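Local atomic coordinates of S-adenosylmethionine dependent methyltransferase (Mesorhizobium loti, PDB entry 3BKW), a protein that probably transfers methyl groups from S-adenosylmethionine, as a member of the Rossmann-like class of methyltransferases. Residues A[198-201]-A[202-205]. Residues are numbered along the deposited sequence; the frame is centred on the assembly and turned at random.
Sequences LNAL and IRSG. With EDO (1,2-ethanediol), chain G.
The carbonyl oxygen of A200 takes two bonds from S204, one from the backbone N at 3.0 Å and one from the hydroxyl, OG lying 2.8 Å from A200 O. The two donors approach from opposite faces of the carbonyl plane. S204 OG, anti to the carbonyl carbon and beside its own backbone N (chi1 -63°), points back to the carbonyl one turn earlier. Replacing S204 with alanine would probably cost A200 O its hydroxyl donor, leaving of this pair the backbone N. The preceding bonds are ordinary helical ones, from I202 N to L198 O and, at 2.9 Å, from R203 N to N199 O. G205, at positive phi, closes the helix in a Schellman motif, its N bonded to I202 O.

N199 O likewise takes two donors, R203 N and a bound ethanediol, probably from the crystallisation liquor, whose O1 donates a hydrogen bond to N199 O (2.7 Å). The diol is also bonded to H210 of the second subunit. The R203 chain, bent at chi3 (-56°), sets N199 O and the diol O1 over one face of the guanidinium, offset toward its rim, while R203 NH2 lies 3.9 Å from N199 CB. N199 ND2 itself bonds to V211 O of the second subunit.

Among the apolar contacts, L198 and L201 pack on I208 and V239 of the central sheet, and L198 also meets L198 of the second subunit. The chemistry thus joins a doubly gripped C-terminal turn to a subunit interface that is part polar, through N199 and the diol, and part apolar, through L198.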
# COMPACT_ATOMS: atom_id res chain seq x y z
N LEU A 198 -0.57 0.10 -6.95
CA LEU A 198 -1.01 -1.28 -6.74
C LEU A 198 -2.22 -1.65 -7.59
O LEU A 198 -2.27 -2.74 -8.18
CB LEU A 198 -1.28 -1.55 -5.27
CG LEU A 198 -0.08 -1.36 -4.32
CD1 LEU A 198 -0.52 -1.63 -2.88
CD2 LEU A 198 1.12 -2.19 -4.70
N ASN A 199 -3.19 -0.74 -7.67
CA ASN A 199 -4.38 -0.99 -8.50
C ASN A 199 -4.02 -1.15 -9.98
O ASN A 199 -4.57 -1.99 -10.66
CB ASN A 199 -5.38 0.14 -8.33
CG ASN A 199 -6.01 0.18 -6.96
OD1 ASN A 199 -5.97 -0.81 -6.21
ND2 ASN A 199 -6.64 1.31 -6.64
N ALA A 200 -3.04 -0.37 -10.44
CA ALA A 200 -2.54 -0.46 -11.82
C ALA A 200 -1.87 -1.81 -12.08
O ALA A 200 -2.08 -2.42 -13.13
CB ALA A 200 -1.60 0.69 -12.12
N LEU A 201 -1.09 -2.31 -11.11
CA LEU A 201 -0.53 -3.66 -11.22
C LEU A 201 -1.61 -4.72 -11.32
O LEU A 201 -1.56 -5.59 -12.17
CB LEU A 201 0.37 -3.97 -10.02
CG LEU A 201 1.75 -3.29 -10.00
CD1 LEU A 201 2.40 -3.42 -8.61
CD2 LEU A 201 2.64 -3.90 -11.06
N ILE A 202 -2.61 -4.61 -10.45
CA ILE A 202 -3.72 -5.58 -10.40
C ILE A 202 -4.51 -5.57 -11.72
O ILE A 202 -4.74 -6.63 -12.32
CB ILE A 202 -4.63 -5.31 -9.16
CG1 ILE A 202 -3.88 -5.61 -7.86
CG2 ILE A 202 -5.92 -6.18 -9.19
CD1 ILE A 202 -4.58 -5.01 -6.63
N ARG A 203 -4.87 -4.38 -12.19
CA ARG A 203 -5.61 -4.22 -13.47
C ARG A 203 -4.79 -4.76 -14.67
O ARG A 203 -5.36 -5.27 -15.64
CB ARG A 203 -5.95 -2.74 -13.69
CG ARG A 203 -6.93 -2.41 -14.78
CD ARG A 203 -7.23 -0.90 -14.83
NE ARG A 203 -7.72 -0.38 -13.53
CZ ARG A 203 -7.05 0.35 -12.62
NH1 ARG A 203 -5.79 0.79 -12.81
NH2 ARG A 203 -7.68 0.69 -11.49
N SER A 204 -3.47 -4.66 -14.57
CA SER A 204 -2.53 -5.16 -15.57
C SER A 204 -2.33 -6.69 -15.55
O SER A 204 -1.65 -7.22 -16.44
CB SER A 204 -1.18 -4.42 -15.45
OG SER A 204 -1.34 -3.03 -15.72
N GLY A 205 -2.88 -7.39 -14.57
CA GLY A 205 -2.82 -8.86 -14.46
C GLY A 205 -1.94 -9.45 -13.37
O GLY A 205 -1.87 -10.68 -13.26
C1 EDO G . -8.37 -2.61 -10.62
O1 EDO G . -7.04 -3.09 -10.43
C2 EDO G . -8.78 -1.77 -9.42
O2 EDO G . -8.54 -2.52 -8.24